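Local coordinates for protein tryptophanyl-tRNA synthetase (Aeropyrum pernix, PDB 3A04) that catalyses the ATP-dependent attachment of L-tryptophan to its cognate tRNA, as a class I aminoacyl-tRNA synthetase, at residues A[22-27]-A[217-222]; A[197-202]-A[208-213]. All blocks are in the same frame, centred on the assembly; numbering follows the deposited sequence.

Contact 1 (A[22-27]-A[217-222]); sequences RTFGIR and DQDPHL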
loop_
_atom_site.group_PDB
_atom_site.type_symbol
_atom_site.label_atom_id
_atom_site.label_comp_id
_atom_site.label_asym_id
_atom_site.label_seq_id
_atom_site.Cartn_x
_atom_site.Cartn_y
_atom_site.Cartn_z
ATOM N N ARG A 22 -7.474 30.067 11.530
ATOM C CA ARG A 22 -6.102 30.566 11.814
ATOM C C ARG A 22 -5.369 29.664 12.800
ATOM O O ARG A 22 -4.134 29.574 12.779
ATOM C CB ARG A 22 -6.099 32.008 12.340
ATOM C CG ARG A 22 -6.075 33.061 11.259
ATOM C CD ARG A 22 -6.409 34.435 11.815
ATOM N NE ARG A 22 -6.742 35.366 10.723
ATOM C CZ ARG A 22 -6.411 36.655 10.715
ATOM N NH1 ARG A 22 -5.727 37.172 11.739
ATOM N NH2 ARG A 22 -6.756 37.428 9.688
ATOM N N THR A 23 -6.140 28.996 13.651
ATOM C CA THR A 23 -5.660 27.904 14.530
ATOM C C THR A 23 -4.822 26.872 13.756
ATOM O O THR A 23 -3.846 26.325 14.286
ATOM C CB THR A 23 -6.877 27.209 15.159
ATOM O OG1 THR A 23 -7.506 28.149 16.034
ATOM C CG2 THR A 23 -6.527 25.884 15.926
ATOM N N PHE A 24 -5.193 26.638 12.485
ATOM C CA PHE A 24 -4.536 25.602 11.687
ATOM C C PHE A 24 -3.543 26.214 10.717
ATOM O O PHE A 24 -3.011 25.552 9.778
ATOM C CB PHE A 24 -5.617 24.786 10.992
ATOM C CG PHE A 24 -6.560 24.151 11.959
ATOM C CD1 PHE A 24 -6.121 23.152 12.813
ATOM C CD2 PHE A 24 -7.864 24.591 12.067
ATOM C CE1 PHE A 24 -6.963 22.570 13.741
ATOM C CE2 PHE A 24 -8.734 24.013 13.000
ATOM C CZ PHE A 24 -8.285 23.003 13.827
ATOM N N GLY A 25 -3.286 27.493 10.933
ATOM C CA GLY A 25 -2.284 28.225 10.145
ATOM C C GLY A 25 -2.823 28.628 8.772
ATOM O O GLY A 25 -2.049 28.956 7.839
ATOM N N ILE A 26 -4.137 28.577 8.631
ATOM C CA ILE A 26 -4.771 29.092 7.401
ATOM C C ILE A 26 -4.962 30.610 7.466
ATOM O O ILE A 26 -5.593 31.124 8.409
ATOM C CB ILE A 26 -6.100 28.392 7.159
ATOM C CG1 ILE A 26 -5.859 26.863 7.116
ATOM C CG2 ILE A 26 -6.774 28.977 5.923
ATOM C CD1 ILE A 26 -7.179 26.026 7.080
ATOM N N ARG A 27 -4.457 31.296 6.460
ATOM C CA ARG A 27 -4.448 32.754 6.383
ATOM C C ARG A 27 -5.437 33.324 5.368
ATOM O O ARG A 27 -5.800 32.634 4.407
ATOM C CB ARG A 27 -3.054 33.184 5.938
ATOM C CG ARG A 27 -1.979 32.593 6.835
ATOM C CD ARG A 27 -1.487 33.574 7.927
ATOM N NE ARG A 27 -2.509 33.889 8.904
ATOM C CZ ARG A 27 -2.673 35.075 9.517
ATOM N NH1 ARG A 27 -1.939 36.146 9.231
ATOM N NH2 ARG A 27 -3.634 35.213 10.405
ATOM N N ASP A 217 -13.066 21.773 4.830
ATOM C CA ASP A 217 -13.477 20.490 5.346
ATOM C C ASP A 217 -12.474 19.401 4.976
ATOM O O ASP A 217 -12.528 18.291 5.510
ATOM C CB ASP A 217 -14.872 20.151 4.790
ATOM C CG ASP A 217 -14.809 19.607 3.348
ATOM O OD1 ASP A 217 -14.724 20.397 2.373
ATOM O OD2 ASP A 217 -14.816 18.338 3.202
ATOM N N GLN A 218 -11.531 19.718 4.070
ATOM C CA GLN A 218 -10.526 18.751 3.689
ATOM C C GLN A 218 -9.190 19.049 4.368
ATOM O O GLN A 218 -8.204 18.413 4.077
ATOM C CB GLN A 218 -10.308 18.834 2.174
ATOM C CG GLN A 218 -11.558 18.478 1.364
ATOM C CD GLN A 218 -11.334 18.717 -0.118
ATOM O OE1 GLN A 218 -11.427 19.841 -0.590
ATOM N NE2 GLN A 218 -11.096 17.634 -0.868
ATOM N N ASP A 219 -9.137 20.034 5.275
ATOM C CA ASP A 219 -7.842 20.360 5.852
ATOM C C ASP A 219 -7.253 19.301 6.783
ATOM O O ASP A 219 -6.027 19.162 6.831
ATOM C CB ASP A 219 -7.843 21.758 6.521
ATOM C CG ASP A 219 -6.453 22.300 6.683
ATOM O OD1 ASP A 219 -5.724 22.506 5.644
ATOM O OD2 ASP A 219 -6.077 22.474 7.850
ATOM N N PRO A 220 -8.095 18.566 7.550
ATOM C CA PRO A 220 -7.486 17.547 8.454
ATOM C C PRO A 220 -6.581 16.553 7.725
ATOM O O PRO A 220 -5.463 16.244 8.245
ATOM C CB PRO A 220 -8.661 16.832 9.061
ATOM C CG PRO A 220 -9.768 17.982 9.117
ATOM C CD PRO A 220 -9.551 18.674 7.759
ATOM N N HIS A 221 -7.017 16.088 6.552
ATOM C CA HIS A 221 -6.120 15.178 5.787
ATOM C C HIS A 221 -4.856 15.874 5.277
ATOM O O HIS A 221 -3.728 15.298 5.235
ATOM C CB HIS A 221 -6.828 14.440 4.604
ATOM C CG HIS A 221 -5.892 13.498 3.916
ATOM N ND1 HIS A 221 -5.086 13.878 2.865
ATOM C CD2 HIS A 221 -5.527 12.236 4.237
ATOM C CE1 HIS A 221 -4.283 12.872 2.545
ATOM N NE2 HIS A 221 -4.545 11.862 3.359
ATOM N N LEU A 222 -5.010 17.108 4.831
ATOM C CA LEU A 222 -3.847 17.888 4.412
ATOM C C LEU A 222 -2.809 18.116 5.552
ATOM O O LEU A 222 -1.628 18.159 5.333
ATOM C CB LEU A 222 -4.350 19.232 3.967
ATOM C CG LEU A 222 -3.479 20.068 3.082
ATOM C CD1 LEU A 222 -2.928 19.201 1.938
ATOM C CD2 LEU A 222 -4.424 21.142 2.476
#

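Contact 2 (A[197-202]-A[208-213]); sequences LHVQLD and RHVVVP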
loop_
_atom_site.group_PDB
_atom_site.type_symbol
_atom_site.label_atom_id
_atom_site.label_comp_id
_atom_site.label_asym_id
_atom_site.label_seq_id
_atom_site.Cartn_x
_atom_site.Cartn_y
_atom_site.Cartn_z
ATOM N N LEU A 197 2.408 14.241 -2.201
ATOM C CA LEU A 197 3.849 14.370 -1.959
ATOM C C LEU A 197 4.681 13.746 -3.058
ATOM O O LEU A 197 5.803 14.121 -3.169
ATOM C CB LEU A 197 4.165 13.657 -0.626
ATOM C CG LEU A 197 3.550 14.417 0.568
ATOM C CD1 LEU A 197 3.663 13.583 1.815
ATOM C CD2 LEU A 197 4.132 15.847 0.820
ATOM N N HIS A 198 4.194 12.744 -3.835
ATOM C CA HIS A 198 5.097 11.992 -4.726
ATOM C C HIS A 198 5.658 12.894 -5.828
ATOM O O HIS A 198 6.689 12.601 -6.389
ATOM C CB HIS A 198 4.402 10.782 -5.423
ATOM C CG HIS A 198 3.522 11.164 -6.588
ATOM N ND1 HIS A 198 2.317 11.822 -6.437
ATOM C CD2 HIS A 198 3.684 10.971 -7.939
ATOM C CE1 HIS A 198 1.758 12.007 -7.633
ATOM N NE2 HIS A 198 2.580 11.529 -8.561
ATOM N N VAL A 199 4.961 13.987 -6.169
ATOM C CA VAL A 199 5.460 14.855 -7.255
ATOM C C VAL A 199 6.801 15.539 -6.942
ATOM O O VAL A 199 7.534 16.003 -7.848
ATOM C CB VAL A 199 4.398 15.965 -7.659
ATOM C CG1 VAL A 199 3.108 15.293 -8.027
ATOM C CG2 VAL A 199 4.250 17.088 -6.565
ATOM N N GLN A 200 7.127 15.534 -5.661
ATOM C CA GLN A 200 8.425 16.019 -5.171
ATOM C C GLN A 200 9.602 15.071 -5.446
ATOM O O GLN A 200 10.750 15.494 -5.416
ATOM C CB GLN A 200 8.313 16.195 -3.659
ATOM C CG GLN A 200 7.262 17.225 -3.275
ATOM C CD GLN A 200 7.422 17.589 -1.773
ATOM O OE1 GLN A 200 8.534 17.881 -1.294
ATOM N NE2 GLN A 200 6.357 17.703 -1.112
ATOM N N LEU A 201 9.333 13.806 -5.735
ATOM C CA LEU A 201 10.433 12.892 -6.107
ATOM C C LEU A 201 10.985 13.169 -7.485
ATOM O O LEU A 201 10.224 13.498 -8.394
ATOM C CB LEU A 201 9.941 11.432 -6.074
ATOM C CG LEU A 201 9.233 10.983 -4.740
ATOM C CD1 LEU A 201 8.564 9.586 -4.933
ATOM C CD2 LEU A 201 10.277 10.992 -3.548
ATOM N N ASP A 202 12.291 12.934 -7.677
ATOM C CA ASP A 202 12.916 13.170 -8.948
ATOM C C ASP A 202 12.252 12.366 -10.032
ATOM O O ASP A 202 12.097 12.870 -11.122
ATOM C CB ASP A 202 14.405 12.823 -8.835
ATOM C CG ASP A 202 15.088 13.781 -7.832
ATOM O OD1 ASP A 202 14.654 14.979 -7.750
ATOM O OD2 ASP A 202 15.950 13.320 -7.090
ATOM N N ARG A 208 9.162 20.261 -5.760
ATOM C CA ARG A 208 9.112 20.365 -4.348
ATOM C C ARG A 208 8.005 21.326 -3.891
ATOM O O ARG A 208 7.394 21.148 -2.815
ATOM C CB ARG A 208 10.486 20.931 -3.874
ATOM C CG ARG A 208 10.315 21.582 -2.498
ATOM C CD ARG A 208 11.692 21.853 -1.885
ATOM N NE ARG A 208 12.401 20.590 -1.584
ATOM C CZ ARG A 208 13.658 20.618 -1.147
ATOM N NH1 ARG A 208 14.296 21.811 -1.039
ATOM N NH2 ARG A 208 14.261 19.494 -0.836
ATOM N N HIS A 209 7.730 22.328 -4.706
ATOM C CA HIS A 209 6.759 23.338 -4.300
ATOM C C HIS A 209 5.389 23.001 -4.975
ATOM O O HIS A 209 5.244 23.185 -6.190
ATOM C CB HIS A 209 7.299 24.666 -4.755
ATOM C CG HIS A 209 8.657 24.962 -4.192
ATOM N ND1 HIS A 209 8.823 25.230 -2.852
ATOM C CD2 HIS A 209 9.901 24.948 -4.733
ATOM C CE1 HIS A 209 10.110 25.385 -2.581
ATOM N NE2 HIS A 209 10.788 25.192 -3.688
ATOM N N VAL A 210 4.440 22.514 -4.190
ATOM C CA VAL A 210 3.163 22.027 -4.745
ATOM C C VAL A 210 2.047 22.687 -3.967
ATOM O O VAL A 210 2.119 22.782 -2.753
ATOM C CB VAL A 210 2.958 20.514 -4.451
ATOM C CG1 VAL A 210 1.693 19.961 -5.265
ATOM C CG2 VAL A 210 4.156 19.771 -4.800
ATOM N N VAL A 211 0.974 23.096 -4.654
ATOM C CA VAL A 211 -0.147 23.670 -3.935
ATOM C C VAL A 211 -1.340 22.771 -4.216
ATOM O O VAL A 211 -1.431 22.150 -5.285
ATOM C CB VAL A 211 -0.406 25.183 -4.362
ATOM C CG1 VAL A 211 -0.706 25.338 -5.970
ATOM C CG2 VAL A 211 -1.537 25.808 -3.470
ATOM N N VAL A 212 -2.228 22.609 -3.236
ATOM C CA VAL A 212 -3.404 21.756 -3.408
ATOM C C VAL A 212 -4.631 22.625 -3.132
ATOM O O VAL A 212 -4.766 23.196 -1.999
ATOM C CB VAL A 212 -3.383 20.631 -2.378
ATOM C CG1 VAL A 212 -4.559 19.609 -2.567
ATOM C CG2 VAL A 212 -1.984 19.834 -2.436
ATOM N N PRO A 213 -5.567 22.731 -4.123
ATOM C CA PRO A 213 -6.735 23.554 -3.822
ATOM C C PRO A 213 -7.819 22.738 -3.161
ATOM O O PRO A 213 -8.193 21.688 -3.689
ATOM C CB PRO A 213 -7.181 24.043 -5.207
ATOM C CG PRO A 213 -6.790 22.929 -6.194
ATOM C CD PRO A 213 -5.493 22.326 -5.541
HETATM O O HOH W 1 11.322 18.147 -1.819
#

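Contact 1 (A[22-27]-A[217-222])
Asp219 sets its carboxylate against Phe24 and Ile26. The methyl end of Ile26 makes the fuller contact: Ile26 CD1 lies 3.8 Å from both OD2 and CG of Asp219. The two side chains come from opposite directions. On Asp219, CG is anti to the backbone N (chi1 -160°), which carries the carboxylate out from the first turn of its helix. OD2 of Asp219 also passes 3.9 Å from Phe24 CB and lies obliquely to the ring. No hydrogen bond joins the two segments; the touch is carbon against a charged group that is held elsewhere. Arg56 and Tyr245 take OD1, and Arg223 pairs with OD2, so the buried carboxylate is compensated and probably stays ionised. Gln218 is the N-cap of the helix that Asp219 begins. That helix follows strand 210-215 in the nucleotide-binding fold of class I synthetases. On the other side, helix 18-22 ends in a Schellman motif with Gly25, at positive phi, as the C-prime residue, and Gly25 N bonds to Arg22 O at 2.9 Å. This turn sets Phe24 and Ile26 facing the aspartate. Ile26 and Asp219 are buried. The Phe24 side is looser: Phe24 is partly exposed, and Thr23 CG2 lies 3.9 Å above the plane of its ring, over the centre.

Contact 2 (A[197-202]-A[208-213])
Val199 and Val210 meet tip to tip through their CG2 methyls. As modelled, Val199 CG2 and Val210 CG2 are 3.2 Å apart, which is strained for two methyls, and the exact distance is doubtful. Val199 CG2 stands between its own backbone N and carbonyl carbon (chi1 -56°), and from there it points at the start of strand 210-215. Val210 CG1 lies farther off, 4.1 Å from Val199 CG2.

Beside this apolar pair, Gln200 lies along the backbone of Arg208. Its chain is extended beyond CG, with chi2 at -167°. Gln200 CG rests 3.8 Å from Arg208 CA, and Gln200 CD lies 3.7 Å from Arg208 O. No direct hydrogen bond crosses here. The polar link is a water, which donates to Gln200 OE1 at 2.8 Å and accepts from Arg208 NE at 2.7 Å. It sits at the edge of the guanidinium, in its plane. Gln200 OE1 has a second donor, the backbone N of Glu239, which probably fixes the turn of the amide. A leucine here would probably leave the bridging water and the Glu239 backbone N without their acceptor. Arg208 is exposed, and its CG sits over the centre of one face of the His209 ring.

The segments are the end of helix 183-197 with its following turn and the entry to strand 210-215, a helix-to-strand connection of the nucleotide-binding fold. The chemistry of the contact is thus divided: the apolar part is buried, and the polar part is joined through water at the exposed arginine.

How the contacts relate
Contact 2 is at the start of strand 210-215 and contact 1 at the start of the helix that follows it. The strand leads into helix 219-231, whose first turn makes contact 1. Their centres are about 18 Å apart, and apart from this continuity along the chain they do not touch. Contact 2 closes a short local connection, whereas contact 1 brings the N-terminal part of the chain to the central region. Strand 210-215 lies in the sheet between strands 242-246 and 72-77. The latter leads toward the HIGH motif, which begins at Pro79. Neither contact includes a residue of the HIGH or KMSKS motifs or of the iron-sulfur cluster pocket.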